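Local coordinates for protein arylesterase (Agrobacterium tumefaciens, PDB 3DCI) that probably hydrolyses ester bonds as a member of the GDSL-like (SGNH) hydrolase family and binds a zinc ion, at residues 123-128 with 180-185; 148-153 with 189-194. All blocks are in the same frame, centred on the assembly; numbering follows the deposited sequence.

Interaction 1: 123-128 with 180-185; sequences EAAVSG and PLYRKL
Val126 faces Tyr182 where helix 122-138 and helix 178-189 run side by side in the same direction; over 123-128 and 180-185 their axes come within 9.9 Å and cross at -25°, and the CA atoms of Val126 and Tyr182 lie 6.3 Å apart. Val126 is the residue most covered by the other helix. Its CG2, anti to the backbone N, meets the neighbouring helix at two points, 3.9 Å from the carbonyl O of Leu181 and 4.0 Å from CD2 of Leu185. CB of Val126 and CB of Leu181 add an apolar contact one turn earlier on the second helix. Leu185 reaches back with the same methyl, CD2, which rests 3.7 Å from the carbonyl O of Val126, so that this branch touches both backbone and side chain of one residue.

Tyr182 approaches along the flank of helix 122-138. CG of Tyr182 stands anti to its own carbonyl carbon (chi1 -78°), and the ring extends toward helix 122-138 until CE1 is 4.0 Å from CA of Val126, which sits at the ring edge near its plane. OH of Tyr182 ends 3.6 Å from CB of Ala125; its polar partner is the backbone O of Leu109, to which it is hydrogen-bonded. Ile152 and Phe193, on neighbouring strands of the sheet, also touch Tyr182.

The contact between these helices is thus almost wholly van der Waals packing, in which Val126 meets Leu181 and Leu185, and Ala125 meets Tyr182. The polar side-chain group that enters it, the phenol of Tyr182, is satisfied by a main-chain carbonyl beyond the helix pair, which ties helix 178-189 to the segment following strand 104-108.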
loop_
_atom_site.group_PDB
_atom_site.type_symbol
_atom_site.label_atom_id
_atom_site.label_comp_id
_atom_site.label_asym_id
_atom_site.label_seq_id
_atom_site.Cartn_x
_atom_site.Cartn_y
_atom_site.Cartn_z
ATOM N N GLU A 123 -3.877 1.308 -24.782
ATOM C CA GLU A 123 -4.951 1.967 -23.999
ATOM C C GLU A 123 -4.458 2.315 -22.610
ATOM O O GLU A 123 -4.685 3.423 -22.121
ATOM C CB GLU A 123 -6.220 1.094 -23.838
ATOM C CG GLU A 123 -7.216 1.085 -25.000
ATOM C CD GLU A 123 -6.861 0.072 -26.104
ATOM O OE1 GLU A 123 -5.755 -0.522 -26.034
ATOM O OE2 GLU A 123 -7.683 -0.116 -27.040
ATOM N N ALA A 124 -3.815 1.348 -21.960
ATOM C CA ALA A 124 -3.308 1.564 -20.613
ATOM C C ALA A 124 -2.240 2.675 -20.561
ATOM O O ALA A 124 -2.158 3.430 -19.575
ATOM C CB ALA A 124 -2.759 0.219 -20.010
ATOM N N ALA A 125 -1.421 2.772 -21.603
ATOM C CA ALA A 125 -0.400 3.804 -21.655
ATOM C C ALA A 125 -1.014 5.191 -21.810
ATOM O O ALA A 125 -0.606 6.107 -21.096
ATOM C CB ALA A 125 0.622 3.547 -22.749
ATOM N N VAL A 126 -1.967 5.357 -22.725
ATOM C CA VAL A 126 -2.609 6.677 -22.883
ATOM C C VAL A 126 -3.414 7.106 -21.609
ATOM O O VAL A 126 -3.336 8.257 -21.194
ATOM C CB VAL A 126 -3.466 6.795 -24.185
ATOM C CG1 VAL A 126 -4.705 5.978 -24.114
ATOM C CG2 VAL A 126 -3.822 8.282 -24.458
ATOM N N SER A 127 -4.160 6.178 -21.008
ATOM C CA SER A 127 -4.870 6.436 -19.744
ATOM C C SER A 127 -3.920 6.884 -18.650
ATOM O O SER A 127 -4.226 7.798 -17.895
ATOM C CB SER A 127 -5.600 5.187 -19.250
ATOM O OG SER A 127 -6.632 4.880 -20.150
ATOM N N GLY A 128 -2.775 6.215 -18.553
ATOM C CA GLY A 128 -1.794 6.535 -17.546
ATOM C C GLY A 128 -1.163 7.887 -17.818
ATOM O O GLY A 128 -0.962 8.681 -16.903
ATOM N N PRO A 180 0.391 8.253 -32.222
ATOM C CA PRO A 180 -0.881 8.907 -32.540
ATOM C C PRO A 180 -1.814 9.084 -31.345
ATOM O O PRO A 180 -2.530 10.080 -31.298
ATOM C CB PRO A 180 -1.510 7.983 -33.601
ATOM C CG PRO A 180 -0.828 6.686 -33.433
ATOM C CD PRO A 180 0.549 6.985 -32.957
ATOM N N LEU A 181 -1.823 8.145 -30.396
ATOM C CA LEU A 181 -2.679 8.298 -29.218
ATOM C C LEU A 181 -2.174 9.418 -28.302
ATOM O O LEU A 181 -2.975 10.181 -27.743
ATOM C CB LEU A 181 -2.815 6.978 -28.422
ATOM C CG LEU A 181 -3.640 5.844 -29.069
ATOM C CD1 LEU A 181 -3.549 4.553 -28.244
ATOM C CD2 LEU A 181 -5.105 6.248 -29.280
ATOM N N TYR A 182 -0.855 9.481 -28.109
ATOM C CA TYR A 182 -0.257 10.539 -27.280
ATOM C C TYR A 182 -0.399 11.906 -27.931
ATOM O O TYR A 182 -0.591 12.900 -27.247
ATOM C CB TYR A 182 1.230 10.277 -27.028
ATOM C CG TYR A 182 1.583 9.253 -25.977
ATOM C CD1 TYR A 182 0.630 8.390 -25.433
ATOM C CD2 TYR A 182 2.897 9.088 -25.597
ATOM C CE1 TYR A 182 0.985 7.446 -24.486
ATOM C CE2 TYR A 182 3.263 8.131 -24.649
ATOM C CZ TYR A 182 2.309 7.318 -24.109
ATOM O OH TYR A 182 2.705 6.389 -23.190
ATOM N N ARG A 183 -0.265 11.952 -29.246
ATOM C CA ARG A 183 -0.496 13.185 -29.996
ATOM C C ARG A 183 -1.892 13.701 -29.756
ATOM O O ARG A 183 -2.077 14.883 -29.478
ATOM C CB ARG A 183 -0.280 12.951 -31.478
ATOM C CG ARG A 183 -0.315 14.219 -32.344
ATOM C CD ARG A 183 -0.200 13.847 -33.824
ATOM N NE ARG A 183 1.197 13.837 -34.242
ATOM C CZ ARG A 183 1.920 12.753 -34.529
ATOM N NH1 ARG A 183 3.200 12.905 -34.873
ATOM N NH2 ARG A 183 1.403 11.523 -34.497
ATOM N N LYS A 184 -2.874 12.814 -29.867
ATOM C CA LYS A 184 -4.275 13.199 -29.724
ATOM C C LYS A 184 -4.552 13.610 -28.292
ATOM O O LYS A 184 -5.268 14.591 -28.071
ATOM C CB LYS A 184 -5.221 12.090 -30.180
ATOM C CG LYS A 184 -5.208 11.859 -31.680
ATOM C CD LYS A 184 -6.375 10.955 -32.130
ATOM C CE LYS A 184 -6.711 11.150 -33.629
ATOM N NZ LYS A 184 -5.635 10.551 -34.460
ATOM N N LEU A 185 -3.931 12.919 -27.325
ATOM C CA LEU A 185 -4.063 13.292 -25.921
ATOM C C LEU A 185 -3.490 14.680 -25.615
ATOM O O LEU A 185 -4.116 15.472 -24.905
ATOM C CB LEU A 185 -3.412 12.241 -25.006
ATOM C CG LEU A 185 -3.499 12.517 -23.501
ATOM C CD1 LEU A 185 -4.923 12.395 -23.020
ATOM C CD2 LEU A 185 -2.521 11.608 -22.661
#

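Interaction 2: 148-153 with 189-194; sequences PKLLIV and LGHHFF. With ZN (zinc ion), chain D.
Leu150 and His191 meet where strands 149-154 and 192-195 begin to pair in parallel, their short segments 4.6 Å apart at an angle of 28°. The ladder alternates regularly: His192 N donates to Leu150 O, Ile152 N to His192 O (2.9 Å), and Phe194 N to Ile152 O. The carbonyl of Ile152 also receives a CA-H...O contact from Phe193 CA at 3.2 Å, so two donors of the edge strand converge on one oxygen.

At the start of the ladder the imidazole of His191 is covered on one face by Leu150, whose CB lies 4.0 Å from the ring centroid and 16° off its normal, a CH-pi contact. CD2 of Leu150 adds a second touch at 3.7 Å from CD2 of His191. NE2 of His191 is hydrogen-bonded to Glu137 on helix 122-138, which helps set the rotation of a ring that has Leu150 over one face and Leu189 O over the other.

Leu151 shares a sheet face with His192 and Phe194. With CG anti to the backbone N (chi1 175°), it carries CD1 over the edge strand, 3.7 Å from CB of His192 and also against CB of Phe194. The side chains of Ile152 and Phe193 lie on the opposite face, against Tyr182 of helix 178-189, and CD1 of Phe193 comes 3.4 Å from Ile152 O.

The imidazole of His192 turns from Leu151, and its NE2 binds the zinc ion at 2.2 Å, with Asp228 as another ligand. Backbone pairing and the leucine methyl against CB thus hold the base of a metal ligand on the edge of the sheet, and coordination through NE2 links this strand to the C-terminal end of the chain.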
loop_
_atom_site.group_PDB
_atom_site.type_symbol
_atom_site.label_atom_id
_atom_site.label_comp_id
_atom_site.label_asym_id
_atom_site.label_seq_id
_atom_site.Cartn_x
_atom_site.Cartn_y
_atom_site.Cartn_z
ATOM N N PRO A 148 4.193 23.852 -14.110
ATOM C CA PRO A 148 5.043 23.664 -15.283
ATOM C C PRO A 148 4.253 23.386 -16.566
ATOM O O PRO A 148 3.139 22.885 -16.502
ATOM C CB PRO A 148 5.873 22.411 -14.929
ATOM C CG PRO A 148 5.442 21.971 -13.581
ATOM C CD PRO A 148 4.213 22.697 -13.211
ATOM N N LYS A 149 4.890 23.645 -17.710
ATOM C CA LYS A 149 4.424 23.151 -18.986
ATOM C C LYS A 149 4.743 21.662 -19.062
ATOM O O LYS A 149 5.513 21.154 -18.246
ATOM C CB LYS A 149 5.092 23.917 -20.122
ATOM C CG LYS A 149 4.565 25.344 -20.239
ATOM C CD LYS A 149 5.501 26.221 -21.039
ATOM C CE LYS A 149 5.000 27.669 -21.080
ATOM N NZ LYS A 149 3.589 27.737 -21.624
ATOM N N LEU A 150 4.130 20.976 -20.025
ATOM C CA LEU A 150 4.287 19.531 -20.191
ATOM C C LEU A 150 4.566 19.204 -21.654
ATOM O O LEU A 150 3.891 19.688 -22.557
ATOM C CB LEU A 150 3.017 18.803 -19.733
ATOM C CG LEU A 150 2.961 17.279 -19.868
ATOM C CD1 LEU A 150 4.039 16.614 -19.001
ATOM C CD2 LEU A 150 1.569 16.731 -19.526
ATOM N N LEU A 151 5.555 18.350 -21.858
ATOM C CA LEU A 151 5.859 17.761 -23.132
ATOM C C LEU A 151 5.756 16.251 -22.958
ATOM O O LEU A 151 6.485 15.664 -22.164
ATOM C CB LEU A 151 7.244 18.181 -23.566
ATOM C CG LEU A 151 7.838 17.583 -24.845
ATOM C CD1 LEU A 151 6.963 17.832 -26.095
ATOM C CD2 LEU A 151 9.274 18.139 -25.034
ATOM N N ILE A 152 4.783 15.669 -23.666
ATOM C CA ILE A 152 4.491 14.243 -23.688
ATOM C C ILE A 152 5.311 13.683 -24.844
ATOM O O ILE A 152 5.173 14.157 -25.945
ATOM C CB ILE A 152 2.960 14.020 -23.939
ATOM C CG1 ILE A 152 2.156 14.508 -22.727
ATOM C CG2 ILE A 152 2.627 12.556 -24.236
ATOM C CD1 ILE A 152 0.617 14.636 -23.003
ATOM N N VAL A 153 6.181 12.701 -24.560
ATOM C CA VAL A 153 7.048 12.095 -25.537
ATOM C C VAL A 153 6.722 10.606 -25.746
ATOM O O VAL A 153 6.738 9.803 -24.796
ATOM C CB VAL A 153 8.500 12.265 -25.138
ATOM C CG1 VAL A 153 9.419 11.630 -26.207
ATOM C CG2 VAL A 153 8.846 13.773 -24.970
ATOM N N LEU A 189 -5.544 18.000 -24.221
ATOM C CA LEU A 189 -5.217 18.588 -22.933
ATOM C C LEU A 189 -4.527 19.939 -23.040
ATOM O O LEU A 189 -4.330 20.598 -22.033
ATOM C CB LEU A 189 -4.323 17.641 -22.142
ATOM C CG LEU A 189 -4.923 16.313 -21.638
ATOM C CD1 LEU A 189 -3.884 15.634 -20.733
ATOM C CD2 LEU A 189 -6.233 16.505 -20.913
ATOM N N GLY A 190 -4.133 20.334 -24.248
ATOM C CA GLY A 190 -3.440 21.608 -24.460
ATOM C C GLY A 190 -1.975 21.587 -24.039
ATOM O O GLY A 190 -1.464 22.555 -23.480
ATOM N N HIS A 191 -1.304 20.479 -24.296
ATOM C CA HIS A 191 0.126 20.355 -24.046
ATOM C C HIS A 191 0.848 20.000 -25.335
ATOM O O HIS A 191 0.229 19.771 -26.345
ATOM C CB HIS A 191 0.363 19.309 -22.962
ATOM C CG HIS A 191 -0.244 19.677 -21.648
ATOM N ND1 HIS A 191 -0.066 20.918 -21.076
ATOM C CD2 HIS A 191 -1.036 18.979 -20.802
ATOM C CE1 HIS A 191 -0.726 20.968 -19.929
ATOM N NE2 HIS A 191 -1.318 19.804 -19.738
ATOM N N HIS A 192 2.173 19.944 -25.280
ATOM C CA HIS A 192 3.009 19.618 -26.432
ATOM C C HIS A 192 3.342 18.134 -26.520
ATOM O O HIS A 192 3.342 17.407 -25.514
ATOM C CB HIS A 192 4.324 20.383 -26.360
ATOM C CG HIS A 192 4.196 21.812 -26.740
ATOM N ND1 HIS A 192 3.602 22.741 -25.917
ATOM C CD2 HIS A 192 4.562 22.475 -27.863
ATOM C CE1 HIS A 192 3.627 23.920 -26.502
ATOM N NE2 HIS A 192 4.202 23.788 -27.685
ATOM N N PHE A 193 3.677 17.715 -27.731
ATOM C CA PHE A 193 3.949 16.307 -28.027
ATOM C C PHE A 193 5.173 16.198 -28.880
ATOM O O PHE A 193 5.373 17.001 -29.782
ATOM C CB PHE A 193 2.770 15.663 -28.754
ATOM C CG PHE A 193 3.102 14.346 -29.370
ATOM C CD1 PHE A 193 3.235 13.208 -28.578
ATOM C CD2 PHE A 193 3.321 14.240 -30.733
ATOM C CE1 PHE A 193 3.581 11.973 -29.163
ATOM C CE2 PHE A 193 3.657 13.016 -31.304
ATOM C CZ PHE A 193 3.787 11.903 -30.527
ATOM N N PHE A 194 5.987 15.181 -28.624
ATOM C CA PHE A 194 7.040 14.818 -29.566
ATOM C C PHE A 194 7.102 13.307 -29.727
ATOM O O PHE A 194 6.980 12.579 -28.743
ATOM C CB PHE A 194 8.390 15.355 -29.087
ATOM C CG PHE A 194 9.501 15.182 -30.094
ATOM C CD1 PHE A 194 9.649 16.075 -31.136
ATOM C CD2 PHE A 194 10.408 14.145 -29.976
ATOM C CE1 PHE A 194 10.664 15.921 -32.053
ATOM C CE2 PHE A 194 11.430 13.996 -30.899
ATOM C CZ PHE A 194 11.548 14.867 -31.926
HETATM ZN ZN ZN D . 4.703 24.924 -29.478
#

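Interactions 1 and 2 lie in successive layers of the alpha/beta fold, their centres 12 Å apart: helices 122-138 and 178-189 pack together on the face of the parallel sheet that carries Ile152 and Phe193. Each helix leads along the chain to one of the paired strands, so both contacts join the same two helix-strand units. Tyr182 connects the layers directly, its CB 3.6 Å from CE1 of Phe193 and its CD2 3.7 Å from CG2 of Ile152. The zinc ion belongs to the other face, with His192; the nearest side-chain atoms of Tyr182 and His192 are about 11 Å apart, and the zinc lies beyond His192, so interaction 1 does not reach the metal.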